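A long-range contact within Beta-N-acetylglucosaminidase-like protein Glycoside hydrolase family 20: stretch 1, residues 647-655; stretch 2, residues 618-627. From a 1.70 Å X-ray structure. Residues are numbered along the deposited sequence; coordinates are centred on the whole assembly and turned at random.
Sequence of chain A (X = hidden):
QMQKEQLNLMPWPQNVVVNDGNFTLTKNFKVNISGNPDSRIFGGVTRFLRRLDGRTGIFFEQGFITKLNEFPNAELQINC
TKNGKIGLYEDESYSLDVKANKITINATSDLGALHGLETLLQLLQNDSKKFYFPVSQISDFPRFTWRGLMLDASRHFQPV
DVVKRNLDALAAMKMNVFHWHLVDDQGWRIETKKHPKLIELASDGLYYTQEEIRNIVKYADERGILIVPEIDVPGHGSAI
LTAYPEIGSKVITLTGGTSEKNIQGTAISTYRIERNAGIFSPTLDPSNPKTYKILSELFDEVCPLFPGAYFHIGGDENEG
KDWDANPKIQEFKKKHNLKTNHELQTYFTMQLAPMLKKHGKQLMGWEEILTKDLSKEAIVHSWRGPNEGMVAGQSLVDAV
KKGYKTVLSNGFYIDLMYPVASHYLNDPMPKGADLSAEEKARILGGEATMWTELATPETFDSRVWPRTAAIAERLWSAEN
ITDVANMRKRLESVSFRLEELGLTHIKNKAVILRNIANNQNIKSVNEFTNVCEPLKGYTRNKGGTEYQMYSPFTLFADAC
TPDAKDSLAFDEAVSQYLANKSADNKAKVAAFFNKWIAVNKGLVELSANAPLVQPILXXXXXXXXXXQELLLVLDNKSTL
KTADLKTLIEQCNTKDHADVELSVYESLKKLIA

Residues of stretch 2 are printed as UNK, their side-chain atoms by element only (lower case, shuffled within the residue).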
# COMPACT_ATOMS: atom_id res chain seq x y z
N THR A 647 -11.89 43.32 -7.94
CA THR A 647 -10.50 43.01 -7.52
C THR A 647 -10.47 41.90 -6.45
O THR A 647 -9.62 40.98 -6.48
CB THR A 647 -9.86 44.29 -7.01
OG1 THR A 647 -9.74 45.16 -8.15
CG2 THR A 647 -8.50 44.03 -6.48
N LEU A 648 -11.44 41.97 -5.53
CA LEU A 648 -11.54 41.06 -4.42
C LEU A 648 -11.73 39.62 -4.96
O LEU A 648 -11.05 38.69 -4.48
CB LEU A 648 -12.69 41.46 -3.50
CG LEU A 648 -12.81 40.63 -2.27
CD1 LEU A 648 -11.63 40.92 -1.38
CD2 LEU A 648 -14.14 40.91 -1.54
N ILE A 649 -12.62 39.44 -5.92
CA ILE A 649 -12.86 38.12 -6.53
C ILE A 649 -11.67 37.72 -7.35
O ILE A 649 -11.28 36.55 -7.29
CB ILE A 649 -14.21 38.07 -7.27
CG1 ILE A 649 -15.31 37.80 -6.23
CG2 ILE A 649 -14.20 37.07 -8.41
CD1 ILE A 649 -15.46 38.74 -5.06
N GLU A 650 -11.05 38.66 -8.07
CA GLU A 650 -9.90 38.32 -8.89
C GLU A 650 -8.77 37.79 -8.10
O GLU A 650 -7.94 37.02 -8.63
CB GLU A 650 -9.39 39.56 -9.68
CG GLU A 650 -10.27 40.01 -10.82
CD GLU A 650 -10.36 38.94 -11.88
OE1 GLU A 650 -9.32 38.60 -12.48
OE2 GLU A 650 -11.48 38.40 -12.03
N GLN A 651 -8.64 38.16 -6.85
CA GLN A 651 -7.56 37.61 -5.99
C GLN A 651 -7.63 36.08 -6.02
O GLN A 651 -6.62 35.37 -5.86
CB GLN A 651 -7.68 38.02 -4.54
CG GLN A 651 -7.61 39.51 -4.21
CD GLN A 651 -6.34 40.08 -4.65
OE1 GLN A 651 -5.27 39.67 -4.19
NE2 GLN A 651 -6.41 41.03 -5.57
N CYS A 652 -8.83 35.56 -6.14
CA CYS A 652 -9.02 34.11 -6.02
C CYS A 652 -8.55 33.34 -7.28
O CYS A 652 -8.68 32.10 -7.30
CB CYS A 652 -10.47 33.75 -5.72
SG CYS A 652 -11.02 34.27 -4.12
N ASN A 653 -8.13 34.04 -8.34
CA ASN A 653 -7.59 33.33 -9.53
C ASN A 653 -6.11 33.16 -9.49
O ASN A 653 -5.49 32.81 -10.48
CB ASN A 653 -7.93 34.15 -10.78
CG ASN A 653 -7.90 33.33 -12.04
OD1 ASN A 653 -8.10 32.10 -12.07
ND2 ASN A 653 -7.68 34.03 -13.16
N THR A 654 -5.49 33.50 -8.37
CA THR A 654 -4.04 33.38 -8.23
C THR A 654 -3.59 31.95 -8.38
O THR A 654 -4.23 31.03 -7.89
CB THR A 654 -3.52 33.96 -6.91
OG1 THR A 654 -2.08 33.93 -6.91
CG2 THR A 654 -4.06 33.23 -5.73
N LYS A 655 -2.42 31.82 -8.99
CA LYS A 655 -1.74 30.50 -9.18
C LYS A 655 -0.49 30.46 -8.32
O LYS A 655 0.34 29.57 -8.53
CB LYS A 655 -1.39 30.32 -10.65
CG LYS A 655 -2.53 30.64 -11.64
CD LYS A 655 -3.70 29.77 -11.53
CE LYS A 655 -4.68 30.04 -12.69
NZ LYS A 655 -5.87 29.20 -12.54
N UNK A 618 -2.66 31.92 2.38
CA UNK A 618 -3.03 33.09 1.58
C UNK A 618 -4.22 32.80 0.67
O UNK A 618 -5.09 33.67 0.41
c UNK A 618 -1.78 33.37 0.74
c UNK A 618 -1.23 31.57 2.21
c UNK A 618 -0.66 32.82 1.63
N UNK A 619 -4.33 31.54 0.22
CA UNK A 619 -5.33 31.16 -0.71
C UNK A 619 -6.68 31.00 0.01
O UNK A 619 -7.75 31.48 -0.46
c UNK A 619 -5.43 28.09 -3.27
c UNK A 619 -4.94 29.83 -1.44
c UNK A 619 -5.79 29.50 -2.68
c UNK A 619 -5.66 30.52 -3.76
N UNK A 620 -6.66 30.42 1.19
CA UNK A 620 -7.88 30.22 1.96
C UNK A 620 -8.35 31.57 2.49
O UNK A 620 -9.54 31.82 2.56
c UNK A 620 -7.74 29.19 3.08
o UNK A 620 -6.75 29.55 4.11
N UNK A 621 -7.41 32.50 2.77
CA UNK A 621 -7.82 33.85 3.18
C UNK A 621 -8.46 34.57 2.04
O UNK A 621 -9.56 35.18 2.19
c UNK A 621 -6.28 38.41 4.55
c UNK A 621 -6.64 34.64 3.69
c UNK A 621 -6.99 36.11 3.85
c UNK A 621 -5.93 36.90 4.54
n UNK A 621 -7.62 38.68 5.10
N UNK A 622 -7.91 34.48 0.82
CA UNK A 622 -8.53 35.08 -0.34
C UNK A 622 -9.96 34.60 -0.60
O UNK A 622 -10.91 35.39 -0.89
c UNK A 622 -6.39 35.78 -1.52
n UNK A 622 -2.92 36.14 -3.13
c UNK A 622 -7.64 34.95 -1.57
c UNK A 622 -5.28 35.35 -2.49
c UNK A 622 -4.06 36.26 -2.19
N UNK A 623 -10.17 33.28 -0.45
CA UNK A 623 -11.52 32.74 -0.62
C UNK A 623 -12.49 33.19 0.51
O UNK A 623 -13.67 33.50 0.24
c UNK A 623 -13.37 30.93 -2.22
c UNK A 623 -12.72 30.49 -0.91
c UNK A 623 -12.56 28.95 -0.83
c UNK A 623 -11.45 31.19 -0.67
N UNK A 624 -12.01 33.23 1.76
CA UNK A 624 -12.78 33.64 2.92
C UNK A 624 -13.15 35.07 2.75
O UNK A 624 -14.32 35.45 2.98
c UNK A 624 -11.98 33.45 4.21
o UNK A 624 -12.78 33.95 5.32
N UNK A 625 -12.19 35.87 2.33
CA UNK A 625 -12.51 37.34 2.12
C UNK A 625 -13.58 37.52 1.08
O UNK A 625 -14.53 38.30 1.30
c UNK A 625 -11.27 38.15 1.74
o UNK A 625 -10.55 38.07 4.06
o UNK A 625 -9.17 38.73 2.59
c UNK A 625 -10.29 38.32 2.88
N UNK A 626 -13.47 36.87 -0.07
CA UNK A 626 -14.49 36.94 -1.11
C UNK A 626 -15.83 36.43 -0.58
O UNK A 626 -16.90 37.03 -0.87
c UNK A 626 -14.06 36.21 -2.36
N UNK A 627 -15.81 35.31 0.16
CA UNK A 627 -17.03 34.70 0.72
C UNK A 627 -17.76 35.70 1.64
O UNK A 627 -19.00 35.86 1.52
c UNK A 627 -16.69 33.42 1.45
o UNK A 627 -16.18 32.43 0.55
O HOH W 1 -10.06 37.86 -1.97
O HOH W 2 -4.18 36.98 -5.32

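Position 618 carries three side-chain carbons that close a ring onto its own backbone nitrogen, and none of them touches stretch 1. Only a proline is built this way: Pro618. Its nitrogen has no hydrogen to donate, but its O still accepts from the N of position 622, 3.0 Å away, and the helix continues through stretch 2.

Position 619 has four carbons, forked at the second. One fork tip lies 3.7 Å from Thr654 CG2. Four carbons forked at the second make this Leu619 (chi1 t, chi2 p); its CA-to-CB bond points sideways, yet CD1 reaches the threonine methyl, a sensible use of a flexible apolar chain.

At position 620 one carbon is followed by one oxygen, too far from stretch 1 to touch it. This is Ser620, a small polar side chain at a buried site, with OG hydrogen-bonded elsewhere in the structure.

Position 621 shows four carbons in a row ending in nitrogen, again out of reach of stretch 1. It is Lys621, exposed, and its charged end turns to a partner one helical turn ahead, at position 625.

Position 622 has the same unbranched pattern, but here the chain lies against stretch 1: its third carbon is 3.6 Å from Gln651 O and 4.1 Å from Thr654 CG2. This is Lys622. The aliphatic stem packs, while NZ donates to water 2 at 2.7 Å; that water in turn donates to Gln651 O at 3.0 Å and Gln651 OE1 at 3.1 Å. A long chain with a polar end suits both tasks.

Position 623 has four carbons forked at the second, and its CA is 3.9 Å from Cys652 SG. Leu623 suits a buried site with its apolar chain; its CA-to-CB bond points sideways.

Position 624 holds one carbon and one oxygen, and its CA-to-CB bond points away from stretch 1. Ser624 is buried, its OG hydrogen-bonded to a residue just outside the stretches.

At position 625 two carbons are present, the second carrying two oxygens; CB is 4.2 Å from Leu648 CD1. This is Asp625. Its carboxylate forms a salt bridge with Lys621, with NZ to OD2 at 3.0 Å, so the charge is balanced beside an apolar neighbour.

Position 626 has a single carbon, 4.0 Å from both Ile649 CD1 and Cys652 SG. Ala626 fits where the backbones come close: its CA lies 5.8 Å from the CA of Ile649.

Position 627 has one carbon and one oxygen, and its CA-to-CB bond points away from stretch 1. In Ser627, OG donates to Leu623 O at 2.7 Å, satisfying the hydroxyl of a buried residue.

The contact works by packing and by water, for no direct hydrogen bond crosses it. Leu648, Ile649 and Cys652 pack around Ala626, and Thr654 meets Leu619 and the stem of Lys622. Water 1 donates to Lys622 O and to Leu648 O, at 2.8 Å each, while water 2 links the lysine amine to Gln651.

Stretch 2 618-627: PLSKKLSDAS
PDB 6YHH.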